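Local coordinates for AAEL008620-PA odorant-binding protein (Aedes aegypti, PDB 5V13) that binds juvenile hormone specifically in the mosquito hemolymph, at residues M168-K180 against E190-W202. Residues are numbered along the deposited sequence; the frame is centred on the assembly and turned at random.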
loop_
_atom_site.group_PDB
_atom_site.type_symbol
_atom_site.label_atom_id
_atom_site.label_comp_id
_atom_site.label_asym_id
_atom_site.label_seq_id
_atom_site.Cartn_x
_atom_site.Cartn_y
_atom_site.Cartn_z
ATOM N N MET B 168 -3.493 0.195 -12.061
ATOM C CA MET B 168 -3.227 0.226 -13.495
ATOM C C MET B 168 -1.924 0.964 -13.766
ATOM O O MET B 168 -1.513 1.831 -12.996
ATOM C CB MET B 168 -4.363 0.903 -14.262
ATOM C CG MET B 168 -5.695 0.192 -14.125
ATOM S SD MET B 168 -7.034 1.005 -15.039
ATOM C CE MET B 168 -8.469 0.457 -14.129
ATOM N N PHE B 169 -1.296 0.636 -14.899
ATOM C CA PHE B 169 0.020 1.188 -15.182
ATOM C C PHE B 169 -0.027 2.680 -15.484
ATOM O O PHE B 169 0.904 3.407 -15.121
ATOM C CB PHE B 169 0.701 0.426 -16.324
ATOM C CG PHE B 169 1.927 -0.320 -15.865
ATOM C CD1 PHE B 169 2.960 0.359 -15.233
ATOM C CD2 PHE B 169 2.025 -1.694 -16.006
ATOM C CE1 PHE B 169 4.078 -0.315 -14.761
ATOM C CE2 PHE B 169 3.136 -2.371 -15.537
ATOM C CZ PHE B 169 4.162 -1.681 -14.910
ATOM N N VAL B 170 -1.073 3.170 -16.151
ATOM C CA VAL B 170 -1.083 4.606 -16.435
ATOM C C VAL B 170 -1.102 5.404 -15.132
ATOM O O VAL B 170 -0.333 6.360 -14.966
ATOM C CB VAL B 170 -2.255 4.987 -17.355
ATOM C CG1 VAL B 170 -2.374 6.525 -17.437
ATOM C CG2 VAL B 170 -2.022 4.417 -18.729
ATOM N N ASP B 171 -1.947 4.993 -14.180
ATOM C CA ASP B 171 -2.001 5.646 -12.869
ATOM C C ASP B 171 -0.644 5.619 -12.179
ATOM O O ASP B 171 -0.209 6.623 -11.595
ATOM C CB ASP B 171 -3.045 4.962 -11.981
ATOM C CG ASP B 171 -3.123 5.582 -10.578
ATOM O OD1 ASP B 171 -3.644 6.708 -10.457
ATOM O OD2 ASP B 171 -2.665 4.954 -9.599
ATOM N N PHE B 172 0.010 4.454 -12.185
ATOM C CA PHE B 172 1.344 4.337 -11.603
ATOM C C PHE B 172 2.313 5.316 -12.256
ATOM O O PHE B 172 3.091 5.997 -11.574
ATOM C CB PHE B 172 1.832 2.892 -11.756
ATOM C CG PHE B 172 3.261 2.694 -11.388
ATOM C CD1 PHE B 172 3.624 2.460 -10.065
ATOM C CD2 PHE B 172 4.253 2.732 -12.358
ATOM C CE1 PHE B 172 4.956 2.291 -9.724
ATOM C CE2 PHE B 172 5.580 2.557 -12.019
ATOM C CZ PHE B 172 5.928 2.338 -10.693
ATOM N N CYS B 173 2.279 5.401 -13.586
ATOM C CA CYS B 173 3.232 6.251 -14.293
ATOM C C CYS B 173 2.916 7.729 -14.105
ATOM O O CYS B 173 3.836 8.551 -14.018
ATOM C CB CYS B 173 3.256 5.883 -15.767
ATOM S SG CYS B 173 3.906 4.224 -15.990
ATOM N N GLU B 174 1.623 8.083 -14.046
ATOM C CA GLU B 174 1.228 9.465 -13.764
ATOM C C GLU B 174 1.794 9.947 -12.431
ATOM O O GLU B 174 2.319 11.062 -12.328
ATOM C CB GLU B 174 -0.296 9.584 -13.748
ATOM C CG GLU B 174 -0.965 9.548 -15.105
ATOM C CD GLU B 174 -2.476 9.721 -14.999
ATOM O OE1 GLU B 174 -3.132 8.854 -14.388
ATOM O OE2 GLU B 174 -3.004 10.733 -15.507
ATOM N N LYS B 175 1.648 9.135 -11.386
ATOM C CA LYS B 175 2.177 9.498 -10.075
ATOM C C LYS B 175 3.697 9.610 -10.098
ATOM O O LYS B 175 4.271 10.579 -9.575
ATOM C CB LYS B 175 1.723 8.467 -9.032
ATOM C CG LYS B 175 0.246 8.608 -8.646
ATOM C CD LYS B 175 -0.281 7.356 -7.952
ATOM C CE LYS B 175 0.289 7.185 -6.549
ATOM N NZ LYS B 175 -0.130 5.874 -5.940
ATOM N N ARG B 176 4.369 8.619 -10.695
ATOM C CA ARG B 176 5.832 8.569 -10.671
ATOM C C ARG B 176 6.450 9.776 -11.354
ATOM O O ARG B 176 7.530 10.234 -10.953
ATOM C CB ARG B 176 6.310 7.273 -11.344
ATOM C CG ARG B 176 7.824 7.126 -11.484
ATOM C CD ARG B 176 8.167 5.759 -12.073
ATOM N NE ARG B 176 9.607 5.539 -12.176
ATOM C CZ ARG B 176 10.350 4.977 -11.226
ATOM N NH1 ARG B 176 9.797 4.580 -10.086
ATOM N NH2 ARG B 176 11.653 4.810 -11.418
ATOM N N THR B 177 5.787 10.318 -12.374
ATOM C CA THR B 177 6.325 11.461 -13.103
ATOM C C THR B 177 5.626 12.774 -12.763
ATOM O O THR B 177 5.955 13.804 -13.361
ATOM C CB THR B 177 6.251 11.202 -14.615
ATOM O OG1 THR B 177 4.885 11.067 -15.010
ATOM C CG2 THR B 177 6.983 9.923 -14.970
ATOM N N ASP B 178 4.687 12.775 -11.812
ATOM C CA ASP B 178 3.960 13.989 -11.418
ATOM C C ASP B 178 3.267 14.624 -12.630
ATOM O O ASP B 178 3.382 15.824 -12.893
ATOM C CB ASP B 178 4.903 14.984 -10.723
ATOM C CG ASP B 178 4.167 16.063 -9.927
ATOM O OD1 ASP B 178 2.935 15.956 -9.747
ATOM O OD2 ASP B 178 4.838 17.026 -9.473
ATOM N N PHE B 179 2.538 13.797 -13.375
ATOM C CA PHE B 179 1.895 14.213 -14.615
ATOM C C PHE B 179 0.469 13.692 -14.620
ATOM O O PHE B 179 0.241 12.509 -14.375
ATOM C CB PHE B 179 2.660 13.684 -15.843
ATOM C CG PHE B 179 1.962 13.941 -17.154
ATOM C CD1 PHE B 179 1.833 15.237 -17.637
ATOM C CD2 PHE B 179 1.448 12.896 -17.909
ATOM C CE1 PHE B 179 1.190 15.486 -18.846
ATOM C CE2 PHE B 179 0.802 13.146 -19.121
ATOM C CZ PHE B 179 0.672 14.445 -19.577
ATOM N N LYS B 180 -0.490 14.572 -14.873
ATOM C CA LYS B 180 -1.871 14.154 -15.053
ATOM C C LYS B 180 -2.165 14.096 -16.546
ATOM O O LYS B 180 -1.999 15.094 -17.254
ATOM C CB LYS B 180 -2.827 15.100 -14.331
ATOM C CG LYS B 180 -2.602 15.143 -12.816
ATOM C CD LYS B 180 -3.792 15.767 -12.091
ATOM C CE LYS B 180 -3.359 16.810 -11.061
ATOM N NZ LYS B 180 -2.797 16.214 -9.817
ATOM N N GLU B 190 8.281 12.827 -21.945
ATOM C CA GLU B 190 8.974 11.611 -22.363
ATOM C C GLU B 190 9.121 10.609 -21.215
ATOM O O GLU B 190 9.052 9.394 -21.432
ATOM C CB GLU B 190 10.343 11.980 -22.942
ATOM C CG GLU B 190 11.011 10.887 -23.763
ATOM C CD GLU B 190 11.935 10.015 -22.933
ATOM O OE1 GLU B 190 11.728 8.783 -22.894
ATOM O OE2 GLU B 190 12.872 10.565 -22.316
ATOM N N ALA B 191 9.336 11.088 -19.986
ATOM C CA ALA B 191 9.482 10.149 -18.876
ATOM C C ALA B 191 8.185 9.391 -18.609
ATOM O O ALA B 191 8.214 8.207 -18.247
ATOM C CB ALA B 191 9.945 10.882 -17.616
ATOM N N PHE B 192 7.036 10.051 -18.775
ATOM C CA PHE B 192 5.758 9.366 -18.600
ATOM C C PHE B 192 5.539 8.333 -19.697
ATOM O O PHE B 192 5.192 7.181 -19.411
ATOM C CB PHE B 192 4.612 10.381 -18.574
ATOM C CG PHE B 192 3.251 9.773 -18.764
ATOM C CD1 PHE B 192 2.614 9.108 -17.721
ATOM C CD2 PHE B 192 2.588 9.886 -19.979
ATOM C CE1 PHE B 192 1.352 8.557 -17.892
ATOM C CE2 PHE B 192 1.327 9.340 -20.158
ATOM C CZ PHE B 192 0.705 8.666 -19.116
ATOM N N LEU B 193 5.763 8.722 -20.958
ATOM C CA LEU B 193 5.622 7.777 -22.069
ATOM C C LEU B 193 6.527 6.566 -21.881
ATOM O O LEU B 193 6.107 5.420 -22.095
ATOM C CB LEU B 193 5.926 8.473 -23.400
ATOM C CG LEU B 193 4.950 9.595 -23.774
ATOM C CD1 LEU B 193 5.453 10.403 -24.972
ATOM C CD2 LEU B 193 3.551 9.026 -24.030
ATOM N N ASP B 194 7.780 6.799 -21.495
ATOM C CA ASP B 194 8.708 5.691 -21.294
ATOM C C ASP B 194 8.200 4.739 -20.218
ATOM O O ASP B 194 8.244 3.511 -20.390
ATOM C CB ASP B 194 10.092 6.234 -20.934
ATOM C CG ASP B 194 11.160 5.158 -20.935
ATOM O OD1 ASP B 194 11.410 4.568 -22.005
ATOM O OD2 ASP B 194 11.745 4.904 -19.862
ATOM N N CYS B 195 7.695 5.292 -19.109
ATOM C CA CYS B 195 7.149 4.460 -18.037
ATOM C C CYS B 195 5.993 3.601 -18.539
ATOM O O CYS B 195 5.931 2.398 -18.256
ATOM C CB CYS B 195 6.695 5.341 -16.868
ATOM S SG CYS B 195 5.898 4.446 -15.469
ATOM N N VAL B 196 5.063 4.205 -19.288
ATOM C CA VAL B 196 3.881 3.474 -19.739
ATOM C C VAL B 196 4.275 2.388 -20.730
ATOM O O VAL B 196 3.861 1.230 -20.606
ATOM C CB VAL B 196 2.846 4.431 -20.357
ATOM C CG1 VAL B 196 1.703 3.625 -20.992
ATOM C CG2 VAL B 196 2.287 5.377 -19.308
ATOM N N PHE B 197 5.077 2.749 -21.732
ATOM C CA PHE B 197 5.438 1.798 -22.780
ATOM C C PHE B 197 6.253 0.636 -22.226
ATOM O O PHE B 197 6.098 -0.505 -22.673
ATOM C CB PHE B 197 6.207 2.510 -23.886
ATOM C CG PHE B 197 5.352 3.419 -24.744
ATOM C CD1 PHE B 197 3.963 3.358 -24.689
ATOM C CD2 PHE B 197 5.938 4.333 -25.594
ATOM C CE1 PHE B 197 3.178 4.182 -25.487
ATOM C CE2 PHE B 197 5.157 5.171 -26.393
ATOM C CZ PHE B 197 3.778 5.094 -26.331
ATOM N N ARG B 198 7.126 0.898 -21.250
ATOM C CA ARG B 198 7.864 -0.200 -20.630
ATOM C C ARG B 198 6.967 -1.064 -19.756
ATOM O O ARG B 198 7.184 -2.277 -19.667
ATOM C CB ARG B 198 9.045 0.331 -19.810
ATOM C CG ARG B 198 10.163 0.871 -20.675
ATOM C CD ARG B 198 11.343 1.387 -19.869
ATOM N NE ARG B 198 12.385 1.906 -20.760
ATOM C CZ ARG B 198 13.481 1.229 -21.097
ATOM N NH1 ARG B 198 13.704 0.014 -20.593
ATOM N NH2 ARG B 198 14.369 1.776 -21.913
ATOM N N GLY B 199 5.968 -0.467 -19.097
ATOM C CA GLY B 199 4.999 -1.267 -18.363
ATOM C C GLY B 199 4.161 -2.148 -19.274
ATOM O O GLY B 199 3.851 -3.294 -18.931
ATOM N N PHE B 200 3.770 -1.620 -20.442
ATOM C CA PHE B 200 3.053 -2.393 -21.452
ATOM C C PHE B 200 3.960 -3.389 -22.178
ATOM O O PHE B 200 3.452 -4.220 -22.944
ATOM C CB PHE B 200 2.417 -1.452 -22.500
ATOM C CG PHE B 200 1.224 -0.639 -21.994
ATOM C CD1 PHE B 200 0.804 -0.717 -20.672
ATOM C CD2 PHE B 200 0.521 0.199 -22.872
ATOM C CE1 PHE B 200 -0.299 0.030 -20.214
ATOM C CE2 PHE B 200 -0.581 0.958 -22.430
ATOM C CZ PHE B 200 -0.991 0.873 -21.099
ATOM N N ARG B 201 5.279 -3.301 -21.978
ATOM C CA ARG B 201 6.277 -4.033 -22.773
ATOM C C ARG B 201 6.194 -3.697 -24.264
ATOM O O ARG B 201 6.594 -4.503 -25.116
ATOM C CB ARG B 201 6.182 -5.549 -22.553
ATOM C CG ARG B 201 6.897 -6.059 -21.279
ATOM C CD ARG B 201 6.205 -5.583 -19.977
ATOM N NE ARG B 201 6.770 -6.207 -18.768
ATOM C CZ ARG B 201 6.366 -5.951 -17.521
ATOM N NH1 ARG B 201 5.375 -5.079 -17.290
ATOM N NH2 ARG B 201 6.945 -6.576 -16.497
ATOM N N TRP B 202 5.692 -2.499 -24.596
ATOM C CA TRP B 202 5.859 -1.973 -25.951
ATOM C C TRP B 202 7.307 -1.568 -26.205
ATOM O O TRP B 202 7.787 -1.640 -27.342
ATOM C CB TRP B 202 4.945 -0.768 -26.191
ATOM C CG TRP B 202 3.490 -1.066 -26.264
ATOM C CD1 TRP B 202 2.881 -2.251 -25.999
ATOM C CD2 TRP B 202 2.449 -0.158 -26.657
ATOM N NE1 TRP B 202 1.527 -2.138 -26.177
ATOM C CE2 TRP B 202 1.234 -0.866 -26.593
ATOM C CE3 TRP B 202 2.429 1.185 -27.050
ATOM C CZ2 TRP B 202 0.009 -0.282 -26.906
ATOM C CZ3 TRP B 202 1.201 1.771 -27.364
ATOM C CH2 TRP B 202 0.013 1.034 -27.298
#
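Cys173 and Cys195 join the two helices covalently, their SG atoms 2.1 Å apart with a CB-SG-SG-CB torsion of -74°. The sulfurs approach from different rotamers: SG of Cys173 lies beside its backbone N, whereas SG of Cys195 is anti to its own (chi1 177°), where it also meets the Phe172 ring obliquely, 3.9 Å from CD2. On one flank of the disulfide, Phe192 enters as a knob among Val170, Cys173, Glu174 and Thr177. Its CE1 touches CG of Glu174 at 3.8 Å, while CD2 of Phe179 stands over one ring face, 3.7 Å from CG of Phe192; CG2 of Val196 lies over the opposite face. Helices 169-177 and 190-199 thus form a disulfide-linked, roughly antiparallel helical hairpin, the axes at 149°, in the mainly helical fold of this PBP/GOBP family member; the side chain of Arg201 lies about 14 Å from the bound juvenile hormone. At the connecting end, Thr177 presents CG2 to Ala191 and turns OG1 back onto Cys173 O (2.9 Å), a carbonyl that also accepts from Thr177 N on the other face of its plane. At the far end Gly199 CA sits over the centre of the Phe169 ring in a CH-pi contact, 3.6 Å from the centroid. Arg201 curls back to bring NH1 to Gly199 O at 2.9 Å, with Phe169 CE2 at the guanidinium edge; the same NH1 forms a salt bridge with Glu27.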